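Local coordinates for protein bacillaene synthase decarboxylase PksI (Bacillus subtilis, PDB 4Q1K) that decarboxylates the carrier-tethered 3-methylglutaconyl group to 3-methylcrotonyl, a beta-branching step in the biosynthesis of the polyketide antibiotic bacillaene, at residues B[33-38]-B[67-72]; B[111-116]-B[222-227]; B[71-76]-B[207-212]. The protein carries 1 engineered substitution. All blocks are in the same frame, centred on the assembly; numbering follows the deposited sequence.

Contact 1 of 3, residues B[33-38]-B[67-72]; sequences AIIQVK and PKYKAV
Ala33 and Lys70 meet through the backbone: Lys70 N gives its hydrogen to Ala33 O at 2.7 Å, almost straight at the hydrogen (167°). The same oxygen takes a second, weak bond from Ala71 N, so a single carbonyl collects two successive amides where the incoming chain straightens into its strand. One step on, regular parallel pairing begins, with Ile35 N donating to Ala71 O at 3.2 Å. Ile34 stands level with Ala71, and Ile35 with Val72, whose CA-H approaches Ile35 O.

Packing centres on the Tyr69 ring. CB of Ile35 sits 3.8 Å from the ring centroid, directly over one face in a CH-pi contact, while the aliphatic CG of Lys68 covers the opposite face, which probably limits the ring's tilt. Its edge abuts the backbone at Ala33 C. Tyrosine suits the place because its flat ring takes an aliphatic group on each face while its hydroxyl bonds to Glu29, which also forms a salt bridge with Lys68. With CG1 anti to the backbone N (chi1 -174°), Ile35 turns CG2 against Val72 CG2, 3.7 Å away, and the two branched side chains run side by side; Val37 CG2 adds a longer touch on Val72 CG1. At the loop end, Ala33 sets its small CB against Lys70 CD at 3.7 Å, and the lysine's ammonium continues to the carbonyls of Lys218 and Ala216.

These strands are joined by helix 50-65 in a beta-alpha-beta crossover. That helix covers the face of Ile35 and Val37, helix 201-215 covers the face of Ile34 and Ala71, and strand 25-31 flanks strand 34-39.

Contact 2 of 3, residues B[111-116]-B[222-227]; sequences DCEIPV and SLVTLK
Lys227, Val224 and Pro115 bring most of the buried surface to this join between a helix and the loop leading into strand 116-120. Lys227 leaves its helix fully extended, CG anti to the backbone N (chi1 172°) and every later torsion near 180°, and so spans the distance to the inside of the loop. There NZ donates to Cys112 O and to Ile114 O, each at 2.9 Å. The two carbonyls are met differently: the ammonium is tilted 31° from the plane of the Cys112 carbonyl but stands well above that of Ile114. Asp136 forms a salt bridge with the same NZ, and Ala109 O accepts from it as well, so the buried charge is probably well compensated; lysine fits because its long methylene chain can run along the loop backbone before ending in an ammonium that donates to several acceptors. On the way, CD packs 3.6 Å from Ile114 O.

Val224, one turn earlier, offers a short branched side chain to the loop at Glu113 and Ile114. Its CG2 presses on Ile114 CG2 at 3.6 Å and equally on Glu113 O, while CG1 lies near the Glu113 carboxylate, whose own salt-bridge partner is Arg220. Pro115 meets Leu223 at about a right angle, CD to CB 4.1 Å; its ring stiffens the backbone as it enters the strand and offers its CD methylene to the leucine.

Helix 220-252 thus lies against the loop that leads into strand 116-120, next to strand 71-75, whose Val72 packs on Cys112, Ile114 and Val116. The helix also borders a second subunit: Ser222 OG hydrogen-bonds Gly154 O of that subunit, whose Met151 touches Leu223.

Contact 3 of 3, residues B[71-76]-B[207-212]; sequences AVILTG and YAVELA
Strand 71-75 and the helical segment 207-212 run nearly antiparallel, at 169°, with their axes 8.9 Å apart and no hydrogen bond between them. At this separation small residues fit where the two come nearest, and the helix supplies Ala208 and Ala212, one turn apart on the side turned to the sheet. Ala71 answers Ala212 methyl to methyl, CB to CB at 4.0 Å, with the backbones of the two residues drawn together to 5.7 Å between CA atoms.

Ile73, two residues along on the same face of the strand, is the one large side chain in the contact and buries the most surface. Its CG1 is anti to the carbonyl carbon (chi1 -59°), and with chi2 near 180° the chain stretches out over the helix. The terminal CD1 comes down on Val209, 3.8 Å from its CA and 3.8 Å from its CG2, and also lies 4.0 Å from Ala212 CB. The other branch, CG2, meets Ala208 CB at 4.1 Å. The isoleucine therefore spreads its two arms among three helical residues, reaching over the low surface that the alanines provide. A beta-branched residue is apt here, being at home in a strand and offering methyls in two directions. Val209, whose CB bond points away from the strand, still turns CG2 back to meet the tip of Ile73.

Ala208 also packs on Ile117 and Ala119 of strand 116-120. A helix laid on the apolar face of a largely parallel sheet in this manner is classical alpha/beta layering, which belongs to the spiral core of the crotonase fold.

All three contacts are largely buried, and strand 71-75 ties them together: contacts 1 and 3 share Ala71 and Val72, while contact 2 reaches it through a probable backbone hydrogen bond from Val72 N to Pro115 O. Contact 1 is strand pairing, built on backbone bonds with a buried aromatic ring near an end where lysines reach the surface. Contact 3 uses the same strand face-on and is wholly apolar, as befits a helix lying on a sheet. Contact 2 differs again, anchoring a loop by a buried lysine charge, beside a subunit boundary of the trimer. The helices used by contacts 3 and 2 follow each other in the chain.

Contact 1 of 3, residues B[33-38]-B[67-72]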
ATOM      1  N   ALA B  33     -32.632   6.113   3.651  1.00 21.77           N
ATOM      2  CA  ALA B  33     -31.320   6.575   4.149  1.00 20.49           C
ATOM      3  C   ALA B  33     -30.186   6.596   3.114  1.00 20.31           C
ATOM      4  O   ALA B  33     -29.007   6.608   3.521  1.00 20.48           O
ATOM      5  CB  ALA B  33     -30.888   5.672   5.341  1.00 19.63           C
ATOM      6  N   ILE B  34     -30.494   6.551   1.808  1.00 18.93           N
ATOM      7  CA  ILE B  34     -29.447   6.574   0.773  1.00 18.56           C
ATOM      8  C   ILE B  34     -29.815   7.685  -0.205  1.00 19.16           C
ATOM      9  O   ILE B  34     -30.963   7.675  -0.788  1.00 21.70           O
ATOM     10  CB  ILE B  34     -29.510   5.261  -0.062  1.00 18.64           C
ATOM     11  CG1 ILE B  34     -29.342   4.090   0.940  1.00 19.73           C
ATOM     12  CG2 ILE B  34     -28.377   5.278  -1.140  1.00 19.89           C
ATOM     13  CD1 ILE B  34     -29.333   2.694   0.275  1.00 22.17           C
ATOM     14  N   ILE B  35     -28.832   8.549  -0.463  1.00 20.42           N
ATOM     15  CA  ILE B  35     -29.032   9.701  -1.350  1.00 21.18           C
ATOM     16  C   ILE B  35     -28.020   9.522  -2.502  1.00 19.57           C
ATOM     17  O   ILE B  35     -26.830   9.289  -2.253  1.00 22.15           O
ATOM     18  CB  ILE B  35     -28.820  11.033  -0.570  1.00 21.86           C
ATOM     19  CG1 ILE B  35     -29.159  12.283  -1.385  1.00 25.84           C
ATOM     20  CG2 ILE B  35     -27.420  11.134   0.063  1.00 20.39           C
ATOM     21  CD1 ILE B  35     -30.556  12.297  -1.881  1.00 31.08           C
ATOM     22  N   GLN B  36     -28.525   9.658  -3.700  1.00 22.62           N
ATOM     23  CA  GLN B  36     -27.709   9.610  -4.925  1.00 21.16           C
ATOM     24  C   GLN B  36     -27.517  11.006  -5.473  1.00 24.36           C
ATOM     25  O   GLN B  36     -28.495  11.775  -5.634  1.00 23.63           O
ATOM     26  CB  GLN B  36     -28.310   8.637  -5.937  1.00 22.32           C
ATOM     27  CG  GLN B  36     -27.558   8.578  -7.284  1.00 24.41           C
ATOM     28  CD  GLN B  36     -28.282   7.593  -8.192  1.00 28.14           C
ATOM     29  OE1 GLN B  36     -28.177   6.408  -7.981  1.00 31.81           O
ATOM     30  NE2 GLN B  36     -29.096   8.070  -9.079  1.00 30.83           N
ATOM     31  N   VAL B  37     -26.241  11.365  -5.670  1.00 23.27           N
ATOM     32  CA  VAL B  37     -25.860  12.664  -6.292  1.00 23.96           C
ATOM     33  C   VAL B  37     -25.403  12.367  -7.737  1.00 23.61           C
ATOM     34  O   VAL B  37     -24.354  11.796  -7.931  1.00 21.69           O
ATOM     35  CB  VAL B  37     -24.762  13.393  -5.493  1.00 22.43           C
ATOM     36  CG1 VAL B  37     -24.330  14.743  -6.152  1.00 24.67           C
ATOM     37  CG2 VAL B  37     -25.249  13.675  -4.050  1.00 21.18           C
ATOM     38  N   LYS B  38     -26.254  12.668  -8.733  1.00 22.51           N
ATOM     39  CA  LYS B  38     -25.907  12.319 -10.106  1.00 22.42           C
ATOM     40  C   LYS B  38     -25.483  13.592 -10.845  1.00 24.56           C
ATOM     41  O   LYS B  38     -26.316  14.488 -11.103  1.00 25.70           O
ATOM     42  CB  LYS B  38     -27.131  11.784 -10.818  1.00 24.95           C
ATOM     43  CG  LYS B  38     -26.795  11.456 -12.281  1.00 26.67           C
ATOM     44  CD  LYS B  38     -27.990  10.759 -12.917  1.00 33.70           C
ATOM     45  CE  LYS B  38     -27.822  10.530 -14.420  1.00 35.87           C
ATOM     46  NZ  LYS B  38     -29.088   9.830 -14.755  1.00 37.15           N
ATOM     47  N   PRO B  67     -29.501  15.537   8.183  1.00 30.25           N
ATOM     48  CA  PRO B  67     -28.648  14.456   8.724  1.00 29.51           C
ATOM     49  C   PRO B  67     -29.408  13.172   8.982  1.00 28.47           C
ATOM     50  O   PRO B  67     -29.382  12.687  10.090  1.00 30.73           O
ATOM     51  CB  PRO B  67     -28.103  15.044  10.061  1.00 30.51           C
ATOM     52  CG  PRO B  67     -29.154  16.089  10.481  1.00 31.44           C
ATOM     53  CD  PRO B  67     -29.774  16.598   9.207  1.00 31.37           C
ATOM     54  N   LYS B  68     -30.042  12.590   7.959  1.00 26.78           N
ATOM     55  CA  LYS B  68     -30.793  11.349   8.088  1.00 25.60           C
ATOM     56  C   LYS B  68     -30.225  10.277   7.210  1.00 22.55           C
ATOM     57  O   LYS B  68     -30.638   9.164   7.354  1.00 25.04           O
ATOM     58  CB  LYS B  68     -32.253  11.517   7.641  1.00 28.53           C
ATOM     59  CG  LYS B  68     -32.459  11.888   6.200  1.00 30.90           C
ATOM     60  CD  LYS B  68     -33.957  11.678   5.929  1.00 34.26           C
ATOM     61  CE  LYS B  68     -34.278  11.603   4.445  1.00 34.95           C
ATOM     62  NZ  LYS B  68     -35.715  11.261   4.287  1.00 32.61           N
ATOM     63  N   TYR B  69     -29.287  10.642   6.296  1.00 23.33           N
ATOM     64  CA  TYR B  69     -28.790   9.704   5.322  1.00 21.16           C
ATOM     65  C   TYR B  69     -27.642   8.920   5.952  1.00 20.72           C
ATOM     66  O   TYR B  69     -26.943   9.400   6.825  1.00 20.69           O
ATOM     67  CB  TYR B  69     -28.302  10.316   4.021  1.00 19.95           C
ATOM     68  CG  TYR B  69     -29.451  10.958   3.315  1.00 24.02           C
ATOM     69  CD1 TYR B  69     -30.490  10.178   2.797  1.00 23.85           C
ATOM     70  CD2 TYR B  69     -29.573  12.347   3.308  1.00 24.60           C
ATOM     71  CE1 TYR B  69     -31.587  10.780   2.198  1.00 26.56           C
ATOM     72  CE2 TYR B  69     -30.646  12.951   2.678  1.00 29.74           C
ATOM     73  CZ  TYR B  69     -31.649  12.140   2.147  1.00 30.33           C
ATOM     74  OH  TYR B  69     -32.725  12.722   1.514  1.00 30.81           O
ATOM     75  N   LYS B  70     -27.497   7.681   5.507  1.00 20.25           N
ATOM     76  CA  LYS B  70     -26.389   6.812   5.934  1.00 19.31           C
ATOM     77  C   LYS B  70     -25.281   6.640   4.869  1.00 20.88           C
ATOM     78  O   LYS B  70     -24.107   6.268   5.210  1.00 19.71           O
ATOM     79  CB  LYS B  70     -26.964   5.394   6.284  1.00 18.65           C
ATOM     80  CG  LYS B  70     -27.726   5.457   7.666  1.00 19.68           C
ATOM     81  CD  LYS B  70     -28.569   4.199   7.881  1.00 20.04           C
ATOM     82  CE  LYS B  70     -29.322   4.274   9.228  1.00 18.48           C
ATOM     83  NZ  LYS B  70     -29.920   2.905   9.349  1.00 20.00           N
ATOM     84  N   ALA B  71     -25.653   6.845   3.600  1.00 18.61           N
ATOM     85  CA  ALA B  71     -24.654   6.671   2.531  1.00 17.49           C
ATOM     86  C   ALA B  71     -25.022   7.587   1.406  1.00 18.48           C
ATOM     87  O   ALA B  71     -26.205   7.759   1.089  1.00 19.87           O
ATOM     88  CB  ALA B  71     -24.693   5.212   1.977  1.00 18.37           C
ATOM     89  N   VAL B  72     -23.992   8.069   0.731  1.00 18.11           N
ATOM     90  CA  VAL B  72     -24.168   8.870  -0.440  1.00 18.41           C
ATOM     91  C   VAL B  72     -23.547   8.160  -1.647  1.00 18.27           C
ATOM     92  O   VAL B  72     -22.437   7.603  -1.521  1.00 19.59           O
ATOM     93  CB  VAL B  72     -23.373  10.219  -0.307  1.00 20.32           C
ATOM     94  CG1 VAL B  72     -23.452  11.026  -1.615  1.00 21.29           C
ATOM     95  CG2 VAL B  72     -23.794  10.998   0.983  1.00 20.92           C
TER

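Contact 2 of 3, residues B[111-116]-B[222-227]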
ATOM      1  N   ASP B 111     -15.256  15.745   3.201  1.00 22.63           N
ATOM      2  CA  ASP B 111     -15.882  16.684   4.209  1.00 24.24           C
ATOM      3  C   ASP B 111     -17.246  16.171   4.605  1.00 23.82           C
ATOM      4  O   ASP B 111     -17.769  16.529   5.652  1.00 26.97           O
ATOM      5  CB  ASP B 111     -16.024  18.093   3.629  1.00 27.20           C
ATOM      6  CG  ASP B 111     -14.666  18.770   3.404  1.00 31.20           C
ATOM      7  OD1 ASP B 111     -13.689  18.333   4.028  1.00 33.37           O
ATOM      8  OD2 ASP B 111     -14.590  19.648   2.528  1.00 34.11           O
ATOM      9  N   CYS B 112     -17.880  15.355   3.764  1.00 23.35           N
ATOM     10  CA  CYS B 112     -19.164  14.729   4.086  1.00 22.00           C
ATOM     11  C   CYS B 112     -19.081  13.893   5.347  1.00 21.56           C
ATOM     12  O   CYS B 112     -18.164  13.022   5.501  1.00 21.84           O
ATOM     13  CB  CYS B 112     -19.679  13.919   2.839  1.00 21.89           C
ATOM     14  SG  CYS B 112     -21.326  13.281   3.012  1.00 22.88           S
ATOM     15  N   GLU B 113     -20.039  14.029   6.268  1.00 20.10           N
ATOM     16  CA  GLU B 113     -19.917  13.267   7.516  1.00 22.89           C
ATOM     17  C   GLU B 113     -20.271  11.772   7.384  1.00 20.19           C
ATOM     18  O   GLU B 113     -19.854  10.997   8.226  1.00 20.79           O
ATOM     19  CB  GLU B 113     -20.743  13.892   8.636  1.00 30.02           C
ATOM     20  CG  GLU B 113     -22.190  13.919   8.300  1.00 32.45           C
ATOM     21  CD  GLU B 113     -23.026  14.565   9.438  1.00 36.90           C
ATOM     22  OE1 GLU B 113     -22.561  14.610  10.600  1.00 36.01           O
ATOM     23  OE2 GLU B 113     -24.149  14.987   9.149  1.00 40.75           O
ATOM     24  N   ILE B 114     -20.997  11.415   6.330  1.00 20.08           N
ATOM     25  CA  ILE B 114     -21.370  10.000   6.103  1.00 20.62           C
ATOM     26  C   ILE B 114     -20.518   9.387   4.967  1.00 19.07           C
ATOM     27  O   ILE B 114     -19.888  10.091   4.178  1.00 18.38           O
ATOM     28  CB  ILE B 114     -22.860   9.862   5.880  1.00 22.56           C
ATOM     29  CG1 ILE B 114     -23.354  10.752   4.745  1.00 20.30           C
ATOM     30  CG2 ILE B 114     -23.559  10.105   7.217  1.00 21.64           C
ATOM     31  CD1 ILE B 114     -24.810  10.523   4.328  1.00 23.99           C
ATOM     32  N   PRO B 115     -20.506   8.056   4.861  1.00 18.30           N
ATOM     33  CA  PRO B 115     -19.717   7.407   3.814  1.00 19.90           C
ATOM     34  C   PRO B 115     -20.231   7.796   2.430  1.00 18.84           C
ATOM     35  O   PRO B 115     -21.467   7.900   2.199  1.00 21.58           O
ATOM     36  CB  PRO B 115     -20.040   5.906   4.048  1.00 19.34           C
ATOM     37  CG  PRO B 115     -20.203   5.800   5.519  1.00 19.40           C
ATOM     38  CD  PRO B 115     -20.971   7.062   5.889  1.00 18.94           C
ATOM     39  N   VAL B 116     -19.284   8.081   1.545  1.00 17.57           N
ATOM     40  CA  VAL B 116     -19.654   8.413   0.157  1.00 17.00           C
ATOM     41  C   VAL B 116     -19.036   7.278  -0.742  1.00 18.63           C
ATOM     42  O   VAL B 116     -17.862   6.897  -0.548  1.00 17.26           O
ATOM     43  CB  VAL B 116     -18.993   9.724  -0.257  1.00 18.84           C
ATOM     44  CG1 VAL B 116     -19.272  10.071  -1.717  1.00 19.25           C
ATOM     45  CG2 VAL B 116     -19.491  10.845   0.733  1.00 19.45           C
ATOM     46  N   SER B 222     -23.112   5.331  14.273  1.00 21.86           N
ATOM     47  CA  SER B 222     -21.897   4.449  14.262  1.00 22.61           C
ATOM     48  C   SER B 222     -21.097   4.742  12.967  1.00 22.23           C
ATOM     49  O   SER B 222     -19.894   4.765  12.998  1.00 20.41           O
ATOM     50  CB  SER B 222     -22.315   2.968  14.223  1.00 25.47           C
ATOM     51  OG  SER B 222     -22.890   2.659  15.489  1.00 27.43           O
ATOM     52  N   LEU B 223     -21.792   4.897  11.845  1.00 19.95           N
ATOM     53  CA  LEU B 223     -21.124   5.213  10.548  1.00 18.94           C
ATOM     54  C   LEU B 223     -20.411   6.546  10.681  1.00 21.14           C
ATOM     55  O   LEU B 223     -19.299   6.670  10.186  1.00 21.49           O
ATOM     56  CB  LEU B 223     -22.195   5.299   9.413  1.00 21.63           C
ATOM     57  CG  LEU B 223     -22.756   3.920   9.043  1.00 19.31           C
ATOM     58  CD1 LEU B 223     -23.936   4.098   8.076  1.00 21.13           C
ATOM     59  CD2 LEU B 223     -21.709   2.990   8.398  1.00 21.38           C
ATOM     60  N   VAL B 224     -21.077   7.587  11.202  1.00 19.58           N
ATOM     61  CA  VAL B 224     -20.384   8.906  11.281  1.00 19.62           C
ATOM     62  C   VAL B 224     -19.187   8.843  12.270  1.00 20.02           C
ATOM     63  O   VAL B 224     -18.078   9.298  11.914  1.00 21.99           O
ATOM     64  CB  VAL B 224     -21.366   9.998  11.725  1.00 21.37           C
ATOM     65  CG1 VAL B 224     -20.614  11.337  11.935  1.00 18.00           C
ATOM     66  CG2 VAL B 224     -22.421  10.111  10.657  1.00 22.48           C
ATOM     67  N   THR B 225     -19.380   8.169  13.399  1.00 19.49           N
ATOM     68  CA  THR B 225     -18.284   8.078  14.389  1.00 22.50           C
ATOM     69  C   THR B 225     -17.108   7.343  13.782  1.00 21.76           C
ATOM     70  O   THR B 225     -15.938   7.749  13.958  1.00 20.86           O
ATOM     71  CB  THR B 225     -18.795   7.357  15.640  1.00 26.12           C
ATOM     72  OG1 THR B 225     -19.867   8.190  16.197  1.00 24.63           O
ATOM     73  CG2 THR B 225     -17.671   7.171  16.671  1.00 24.64           C
ATOM     74  N   LEU B 226     -17.434   6.236  13.107  1.00 20.23           N
ATOM     75  CA  LEU B 226     -16.346   5.447  12.479  1.00 18.50           C
ATOM     76  C   LEU B 226     -15.661   6.211  11.367  1.00 18.82           C
ATOM     77  O   LEU B 226     -14.426   6.322  11.304  1.00 19.00           O
ATOM     78  CB  LEU B 226     -16.880   4.078  12.019  1.00 19.81           C
ATOM     79  CG  LEU B 226     -15.623   3.265  11.496  1.00 18.03           C
ATOM     80  CD1 LEU B 226     -14.407   2.980  12.427  1.00 20.78           C
ATOM     81  CD2 LEU B 226     -16.294   1.927  11.018  1.00 19.11           C
ATOM     82  N   LYS B 227     -16.432   6.815  10.469  1.00 17.52           N
ATOM     83  CA  LYS B 227     -15.728   7.518   9.404  1.00 18.98           C
ATOM     84  C   LYS B 227     -14.861   8.663   9.986  1.00 19.40           C
ATOM     85  O   LYS B 227     -13.729   8.916   9.527  1.00 19.74           O
ATOM     86  CB  LYS B 227     -16.740   8.092   8.431  1.00 18.19           C
ATOM     87  CG  LYS B 227     -16.091   9.022   7.374  1.00 18.59           C
ATOM     88  CD  LYS B 227     -17.036   9.369   6.213  1.00 16.58           C
ATOM     89  CE  LYS B 227     -16.344  10.485   5.385  1.00 19.57           C
ATOM     90  NZ  LYS B 227     -17.027  10.733   4.045  1.00 21.29           N
TER

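Contact 3 of 3, residues B[71-76]-B[207-212]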
ATOM      1  N   ALA B  71     -25.653   6.845   3.600  1.00 18.61           N
ATOM      2  CA  ALA B  71     -24.654   6.671   2.531  1.00 17.49           C
ATOM      3  C   ALA B  71     -25.022   7.587   1.406  1.00 18.48           C
ATOM      4  O   ALA B  71     -26.205   7.759   1.089  1.00 19.87           O
ATOM      5  CB  ALA B  71     -24.693   5.212   1.977  1.00 18.37           C
ATOM      6  N   VAL B  72     -23.992   8.069   0.731  1.00 18.11           N
ATOM      7  CA  VAL B  72     -24.168   8.870  -0.440  1.00 18.41           C
ATOM      8  C   VAL B  72     -23.547   8.160  -1.647  1.00 18.27           C
ATOM      9  O   VAL B  72     -22.437   7.603  -1.521  1.00 19.59           O
ATOM     10  CB  VAL B  72     -23.373  10.219  -0.307  1.00 20.32           C
ATOM     11  CG1 VAL B  72     -23.452  11.026  -1.615  1.00 21.29           C
ATOM     12  CG2 VAL B  72     -23.794  10.998   0.983  1.00 20.92           C
ATOM     13  N   ILE B  73     -24.257   8.138  -2.783  1.00 18.10           N
ATOM     14  CA  ILE B  73     -23.668   7.627  -4.036  1.00 18.80           C
ATOM     15  C   ILE B  73     -23.458   8.841  -4.965  1.00 19.07           C
ATOM     16  O   ILE B  73     -24.416   9.488  -5.315  1.00 23.01           O
ATOM     17  CB  ILE B  73     -24.613   6.632  -4.734  1.00 18.87           C
ATOM     18  CG1 ILE B  73     -24.940   5.413  -3.814  1.00 20.37           C
ATOM     19  CG2 ILE B  73     -24.031   6.184  -6.093  1.00 19.02           C
ATOM     20  CD1 ILE B  73     -26.105   4.551  -4.351  1.00 21.23           C
ATOM     21  N   LEU B  74     -22.207   9.073  -5.322  1.00 18.50           N
ATOM     22  CA  LEU B  74     -21.781  10.161  -6.236  1.00 19.25           C
ATOM     23  C   LEU B  74     -21.503   9.484  -7.593  1.00 21.91           C
ATOM     24  O   LEU B  74     -20.704   8.532  -7.674  1.00 18.31           O
ATOM     25  CB  LEU B  74     -20.517  10.895  -5.747  1.00 19.98           C
ATOM     26  CG  LEU B  74     -19.886  11.917  -6.684  1.00 20.45           C
ATOM     27  CD1 LEU B  74     -20.947  13.059  -6.863  1.00 19.54           C
ATOM     28  CD2 LEU B  74     -18.649  12.476  -5.996  1.00 20.08           C
ATOM     29  N   THR B  75     -22.208   9.918  -8.648  1.00 18.92           N
ATOM     30  CA  THR B  75     -22.024   9.200  -9.943  1.00 21.99           C
ATOM     31  C   THR B  75     -22.246  10.149 -11.078  1.00 21.53           C
ATOM     32  O   THR B  75     -22.727  11.303 -10.839  1.00 20.84           O
ATOM     33  CB  THR B  75     -23.024   8.001 -10.052  1.00 22.17           C
ATOM     34  OG1 THR B  75     -22.609   7.102 -11.120  1.00 23.28           O
ATOM     35  CG2 THR B  75     -24.541   8.463 -10.282  1.00 20.64           C
ATOM     36  N   GLY B  76     -21.989   9.695 -12.308  1.00 20.47           N
ATOM     37  CA  GLY B  76     -22.092  10.571 -13.501  1.00 20.91           C
ATOM     38  C   GLY B  76     -23.289  10.183 -14.363  1.00 22.30           C
ATOM     39  O   GLY B  76     -24.282   9.638 -13.858  1.00 24.53           O
ATOM     40  N   TYR B 207     -24.087  -2.015  -8.429  1.00 20.40           N
ATOM     41  CA  TYR B 207     -23.262  -2.495  -7.346  1.00 17.94           C
ATOM     42  C   TYR B 207     -23.189  -1.398  -6.237  1.00 18.11           C
ATOM     43  O   TYR B 207     -23.280  -1.728  -5.061  1.00 19.01           O
ATOM     44  CB  TYR B 207     -21.862  -2.786  -7.885  1.00 18.70           C
ATOM     45  CG  TYR B 207     -20.868  -3.165  -6.855  1.00 20.84           C
ATOM     46  CD1 TYR B 207     -20.728  -4.520  -6.434  1.00 24.75           C
ATOM     47  CD2 TYR B 207     -20.058  -2.228  -6.294  1.00 22.44           C
ATOM     48  CE1 TYR B 207     -19.756  -4.904  -5.469  1.00 28.77           C
ATOM     49  CE2 TYR B 207     -19.149  -2.588  -5.313  1.00 26.09           C
ATOM     50  CZ  TYR B 207     -18.981  -3.909  -4.941  1.00 29.16           C
ATOM     51  OH  TYR B 207     -18.021  -4.153  -4.012  1.00 29.77           O
ATOM     52  N   ALA B 208     -22.989  -0.144  -6.631  1.00 19.71           N
ATOM     53  CA  ALA B 208     -22.978   1.003  -5.632  1.00 17.84           C
ATOM     54  C   ALA B 208     -24.265   1.008  -4.809  1.00 19.77           C
ATOM     55  O   ALA B 208     -24.206   1.235  -3.580  1.00 19.64           O
ATOM     56  CB  ALA B 208     -22.792   2.333  -6.346  1.00 23.38           C
ATOM     57  N   VAL B 209     -25.411   0.831  -5.464  1.00 19.18           N
ATOM     58  CA  VAL B 209     -26.698   0.824  -4.693  1.00 19.78           C
ATOM     59  C   VAL B 209     -26.706  -0.312  -3.693  1.00 19.70           C
ATOM     60  O   VAL B 209     -27.145  -0.184  -2.536  1.00 19.35           O
ATOM     61  CB  VAL B 209     -27.897   0.712  -5.659  1.00 20.23           C
ATOM     62  CG1 VAL B 209     -29.180   0.403  -4.875  1.00 20.23           C
ATOM     63  CG2 VAL B 209     -27.950   1.971  -6.521  1.00 22.01           C
ATOM     64  N   GLU B 210     -26.284  -1.502  -4.131  1.00 19.43           N
ATOM     65  CA  GLU B 210     -26.301  -2.635  -3.175  1.00 20.38           C
ATOM     66  C   GLU B 210     -25.351  -2.372  -2.006  1.00 20.01           C
ATOM     67  O   GLU B 210     -25.636  -2.719  -0.830  1.00 20.69           O
ATOM     68  CB  GLU B 210     -25.913  -3.958  -3.881  1.00 22.56           C
ATOM     69  CG  GLU B 210     -27.006  -4.366  -4.865  1.00 23.71           C
ATOM     70  CD  GLU B 210     -26.600  -5.467  -5.837  1.00 31.86           C
ATOM     71  OE1 GLU B 210     -25.394  -5.712  -5.944  1.00 32.01           O
ATOM     72  OE2 GLU B 210     -27.479  -6.065  -6.494  1.00 32.73           O
ATOM     73  N   LEU B 211     -24.184  -1.776  -2.287  1.00 17.85           N
ATOM     74  CA  LEU B 211     -23.264  -1.551  -1.195  1.00 17.44           C
ATOM     75  C   LEU B 211     -23.910  -0.458  -0.255  1.00 20.01           C
ATOM     76  O   LEU B 211     -23.769  -0.514   0.964  1.00 19.47           O
ATOM     77  CB  LEU B 211     -21.962  -1.061  -1.801  1.00 20.07           C
ATOM     78  CG  LEU B 211     -20.808  -0.667  -0.934  1.00 27.44           C
ATOM     79  CD1 LEU B 211     -20.436  -1.801   0.030  1.00 32.42           C
ATOM     80  CD2 LEU B 211     -19.632  -0.325  -1.871  1.00 29.01           C
ATOM     81  N   ALA B 212     -24.559   0.529  -0.843  1.00 18.60           N
ATOM     82  CA  ALA B 212     -25.195   1.582   0.010  1.00 19.62           C
ATOM     83  C   ALA B 212     -26.314   0.976   0.861  1.00 21.15           C
ATOM     84  O   ALA B 212     -26.524   1.412   1.998  1.00 19.32           O
ATOM     85  CB  ALA B 212     -25.801   2.688  -0.858  1.00 19.62           C
TER